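PDB 1JMX: amine Dehydrogenase from Pseudomonas putida, which binds two heme c groups and probably transfers electrons, as the alpha subunit of a quinohemoprotein amine dehydrogenase. Local coordinates for residues I302-L315 with E348-A360. Sequence-based numbering, arbitrary orientation.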
loop_
_atom_site.group_PDB
_atom_site.type_symbol
_atom_site.label_atom_id
_atom_site.label_comp_id
_atom_site.label_asym_id
_atom_site.label_seq_id
_atom_site.Cartn_x
_atom_site.Cartn_y
_atom_site.Cartn_z
ATOM N N ILE A 302 11.040 7.549 -42.434
ATOM C CA ILE A 302 10.809 6.306 -41.727
ATOM C C ILE A 302 12.110 5.532 -41.623
ATOM O O ILE A 302 12.898 5.481 -42.564
ATOM C CB ILE A 302 9.771 5.445 -42.445
ATOM C CG1 ILE A 302 8.420 6.147 -42.433
ATOM C CG2 ILE A 302 9.655 4.090 -41.787
ATOM C CD1 ILE A 302 7.307 5.326 -43.046
ATOM N N THR A 303 12.342 4.944 -40.459
ATOM C CA THR A 303 13.536 4.154 -40.244
ATOM C C THR A 303 13.161 2.751 -39.771
ATOM O O THR A 303 12.259 2.574 -38.963
ATOM C CB THR A 303 14.528 4.853 -39.284
ATOM O OG1 THR A 303 15.026 3.912 -38.325
ATOM C CG2 THR A 303 13.889 6.038 -38.584
ATOM N N LEU A 304 13.784 1.753 -40.387
ATOM C CA LEU A 304 13.550 0.354 -40.061
ATOM C C LEU A 304 14.657 -0.134 -39.141
ATOM O O LEU A 304 15.834 0.150 -39.361
ATOM C CB LEU A 304 13.503 -0.499 -41.336
ATOM C CG LEU A 304 12.319 -0.319 -42.297
ATOM C CD1 LEU A 304 11.007 -0.545 -41.547
ATOM C CD2 LEU A 304 12.340 1.064 -42.933
ATOM N N VAL A 305 14.267 -0.838 -38.086
ATOM C CA VAL A 305 15.220 -1.359 -37.112
ATOM C C VAL A 305 15.195 -2.872 -37.217
ATOM O O VAL A 305 14.135 -3.465 -37.444
ATOM C CB VAL A 305 14.831 -0.936 -35.668
ATOM C CG1 VAL A 305 15.974 -1.216 -34.704
ATOM C CG2 VAL A 305 14.444 0.533 -35.632
ATOM N N GLY A 306 16.363 -3.499 -37.096
ATOM C CA GLY A 306 16.404 -4.944 -37.183
ATOM C C GLY A 306 17.787 -5.541 -37.200
ATOM O O GLY A 306 18.781 -4.864 -36.940
ATOM N N SER A 307 17.837 -6.835 -37.491
ATOM C CA SER A 307 19.091 -7.562 -37.555
ATOM C C SER A 307 19.201 -8.304 -38.887
ATOM O O SER A 307 18.266 -8.989 -39.305
ATOM C CB SER A 307 19.179 -8.549 -36.386
ATOM O OG SER A 307 20.392 -9.283 -36.421
ATOM N N GLY A 308 20.348 -8.152 -39.547
ATOM C CA GLY A 308 20.575 -8.811 -40.823
ATOM C C GLY A 308 19.693 -8.270 -41.934
ATOM O O GLY A 308 19.136 -9.040 -42.727
ATOM N N LEU A 309 19.560 -6.948 -41.988
ATOM C CA LEU A 309 18.738 -6.299 -43.007
ATOM C C LEU A 309 19.476 -6.194 -44.340
ATOM O O LEU A 309 20.512 -5.532 -44.446
ATOM C CB LEU A 309 18.295 -4.901 -42.547
ATOM C CG LEU A 309 17.439 -4.795 -41.278
ATOM C CD1 LEU A 309 17.068 -3.342 -41.031
ATOM C CD2 LEU A 309 16.190 -5.657 -41.406
ATOM N N ALA A 310 18.954 -6.878 -45.347
ATOM C CA ALA A 310 19.548 -6.845 -46.679
ATOM C C ALA A 310 18.422 -6.950 -47.694
ATOM O O ALA A 310 17.499 -7.774 -47.557
ATOM C CB ALA A 310 20.542 -7.983 -46.868
ATOM N N GLY A 311 18.485 -6.088 -48.700
ATOM C CA GLY A 311 17.462 -6.093 -49.717
ATOM C C GLY A 311 16.885 -4.718 -49.912
ATOM O O GLY A 311 17.388 -3.719 -49.390
ATOM N N LYS A 312 15.810 -4.672 -50.682
ATOM C CA LYS A 312 15.154 -3.417 -50.970
ATOM C C LYS A 312 13.888 -3.317 -50.134
ATOM O O LYS A 312 13.099 -4.268 -50.062
ATOM C CB LYS A 312 14.827 -3.343 -52.464
ATOM C CG LYS A 312 14.202 -2.039 -52.903
ATOM C CD LYS A 312 13.031 -2.306 -53.842
ATOM C CE LYS A 312 11.956 -3.169 -53.164
ATOM N NZ LYS A 312 10.708 -3.309 -53.988
ATOM N N PRO A 313 13.696 -2.173 -49.462
ATOM C CA PRO A 313 12.518 -1.942 -48.621
ATOM C C PRO A 313 11.238 -1.721 -49.418
ATOM O O PRO A 313 11.201 -0.909 -50.355
ATOM C CB PRO A 313 12.878 -0.658 -47.862
ATOM C CG PRO A 313 14.369 -0.608 -47.903
ATOM C CD PRO A 313 14.673 -1.084 -49.295
ATOM N N ASP A 314 10.216 -2.506 -49.102
ATOM C CA ASP A 314 8.927 -2.315 -49.726
ATOM C C ASP A 314 7.981 -2.052 -48.569
ATOM O O ASP A 314 7.860 -2.871 -47.652
ATOM C CB ASP A 314 8.465 -3.531 -50.514
ATOM C CG ASP A 314 7.221 -3.233 -51.353
ATOM O OD1 ASP A 314 6.576 -4.186 -51.843
ATOM O OD2 ASP A 314 6.880 -2.037 -51.525
ATOM N N LEU A 315 7.345 -0.885 -48.597
ATOM C CA LEU A 315 6.423 -0.491 -47.541
ATOM C C LEU A 315 4.949 -0.710 -47.858
ATOM O O LEU A 315 4.093 -0.173 -47.162
ATOM C CB LEU A 315 6.650 0.973 -47.167
ATOM C CG LEU A 315 8.080 1.396 -46.832
ATOM C CD1 LEU A 315 8.047 2.817 -46.279
ATOM C CD2 LEU A 315 8.716 0.428 -45.832
ATOM N N GLU A 348 2.302 -4.707 -44.901
ATOM C CA GLU A 348 3.335 -5.614 -44.460
ATOM C C GLU A 348 4.637 -5.077 -44.999
ATOM O O GLU A 348 4.870 -5.101 -46.203
ATOM C CB GLU A 348 3.094 -7.034 -44.957
ATOM C CG GLU A 348 3.029 -8.074 -43.826
ATOM C CD GLU A 348 4.326 -8.181 -42.998
ATOM O OE1 GLU A 348 4.869 -7.140 -42.531
ATOM O OE2 GLU A 348 4.798 -9.329 -42.792
ATOM N N VAL A 349 5.440 -4.504 -44.107
ATOM C CA VAL A 349 6.739 -3.941 -44.475
ATOM C C VAL A 349 7.748 -5.062 -44.719
ATOM O O VAL A 349 7.639 -6.142 -44.138
ATOM C CB VAL A 349 7.263 -2.991 -43.367
ATOM C CG1 VAL A 349 8.617 -2.425 -43.733
ATOM C CG2 VAL A 349 6.273 -1.855 -43.149
ATOM N N ALA A 350 8.711 -4.808 -45.604
ATOM C CA ALA A 350 9.741 -5.791 -45.923
ATOM C C ALA A 350 11.047 -5.162 -46.385
ATOM O O ALA A 350 11.062 -4.052 -46.922
ATOM C CB ALA A 350 9.235 -6.754 -46.989
ATOM N N VAL A 351 12.149 -5.847 -46.093
ATOM C CA VAL A 351 13.474 -5.413 -46.521
ATOM C C VAL A 351 14.015 -6.663 -47.200
ATOM O O VAL A 351 14.559 -7.563 -46.549
ATOM C CB VAL A 351 14.378 -5.009 -45.348
ATOM C CG1 VAL A 351 15.703 -4.465 -45.883
ATOM C CG2 VAL A 351 13.684 -3.958 -44.484
ATOM N N GLY A 352 13.824 -6.731 -48.513
ATOM C CA GLY A 352 14.233 -7.908 -49.256
ATOM C C GLY A 352 13.107 -8.893 -49.005
ATOM O O GLY A 352 11.931 -8.563 -49.232
ATOM N N THR A 353 13.443 -10.085 -48.510
ATOM C CA THR A 353 12.427 -11.089 -48.204
ATOM C C THR A 353 11.969 -11.036 -46.740
ATOM O O THR A 353 10.966 -11.668 -46.382
ATOM C CB THR A 353 12.877 -12.533 -48.589
ATOM O OG1 THR A 353 14.250 -12.749 -48.210
ATOM C CG2 THR A 353 12.720 -12.754 -50.100
ATOM N N LEU A 354 12.677 -10.257 -45.914
ATOM C CA LEU A 354 12.340 -10.087 -44.489
ATOM C C LEU A 354 11.058 -9.282 -44.248
ATOM O O LEU A 354 10.978 -8.100 -44.592
ATOM C CB LEU A 354 13.480 -9.392 -43.726
ATOM C CG LEU A 354 14.662 -10.194 -43.176
ATOM C CD1 LEU A 354 15.566 -9.265 -42.367
ATOM C CD2 LEU A 354 14.148 -11.332 -42.309
ATOM N N LYS A 355 10.078 -9.932 -43.620
ATOM C CA LYS A 355 8.793 -9.316 -43.282
ATOM C C LYS A 355 8.694 -9.403 -41.763
ATOM O O LYS A 355 9.595 -9.953 -41.118
ATOM C CB LYS A 355 7.641 -10.116 -43.893
ATOM C CG LYS A 355 7.660 -10.238 -45.409
ATOM C CD LYS A 355 6.812 -9.163 -46.076
ATOM C CE LYS A 355 6.724 -9.408 -47.583
ATOM N NZ LYS A 355 5.860 -8.407 -48.279
ATOM N N GLY A 356 7.607 -8.883 -41.193
ATOM C CA GLY A 356 7.445 -8.946 -39.751
ATOM C C GLY A 356 6.713 -7.788 -39.103
ATOM O O GLY A 356 5.918 -7.993 -38.188
ATOM N N VAL A 357 6.983 -6.570 -39.563
ATOM C CA VAL A 357 6.348 -5.377 -39.010
ATOM C C VAL A 357 5.296 -4.757 -39.923
ATOM O O VAL A 357 5.335 -4.931 -41.141
ATOM C CB VAL A 357 7.393 -4.310 -38.667
ATOM C CG1 VAL A 357 8.066 -4.653 -37.353
ATOM C CG2 VAL A 357 8.429 -4.210 -39.784
ATOM N N ASN A 358 4.359 -4.024 -39.335
ATOM C CA ASN A 358 3.322 -3.390 -40.129
ATOM C C ASN A 358 3.390 -1.870 -40.090
ATOM O O ASN A 358 3.931 -1.285 -39.150
ATOM C CB ASN A 358 1.941 -3.886 -39.703
ATOM C CG ASN A 358 1.752 -5.375 -39.959
ATOM O OD1 ASN A 358 2.304 -5.932 -40.912
ATOM N ND2 ASN A 358 0.974 -6.026 -39.101
ATOM N N LEU A 359 2.891 -1.247 -41.157
ATOM C CA LEU A 359 2.865 0.212 -41.295
ATOM C C LEU A 359 1.418 0.633 -41.527
ATOM O O LEU A 359 0.781 0.191 -42.484
ATOM C CB LEU A 359 3.722 0.648 -42.491
ATOM C CG LEU A 359 4.004 2.135 -42.718
ATOM C CD1 LEU A 359 4.666 2.734 -41.504
ATOM C CD2 LEU A 359 4.915 2.297 -43.925
ATOM N N ALA A 360 0.889 1.461 -40.634
ATOM C CA ALA A 360 -0.487 1.919 -40.766
ATOM C C ALA A 360 -0.559 3.134 -41.666
ATOM O O ALA A 360 0.095 4.141 -41.412
ATOM C CB ALA A 360 -1.068 2.257 -39.403
#
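A chi1 of 179° in V349 turns CG1 away from the backbone N and onto two leucines of 302-315: L315 CD2 at 3.5 Å and L304 CD1 at 3.7 Å. The L315 and V349 side chains lie side by side and point the same way, whereas L304 passes V349 at a slant. L359, extended by a chi1 of -172°, meets I302 CD1 tip to tip with both methyls, and its CD2 also lies 3.9 Å from L315 CB. At the other end the L354 and L309 side chains cross at about a right angle, with L354 CD1 3.8 Å from L309 CD2, while V351 CG1 faces L309 CB.

D314 and A350 form an antiparallel hydrogen-bonded pair, D314 N to A350 O (2.8 Å) and A350 N to D314 O (2.9 Å). G352 N donates a third, nearly straight hydrogen bond to K312 O, arriving 55° above the carbonyl plane. P313 and V351 make the non-hydrogen-bonded pair, and P313 CA approaches A350 O at 3.1 Å as a CA-H...O contact. The type II' turn from V351 to L354 closes a beta hairpin, 345-351 with 354-362.

In domain III, probably immunoglobulin-like as an E-set family member, strand 313-314 flanks 345-351, outermost in the mixed sheet within this chain. I302 and L304 come from strand 299-307, between 285-295 and 331-338 in that sheet; L309 and P313 also touch 331-338.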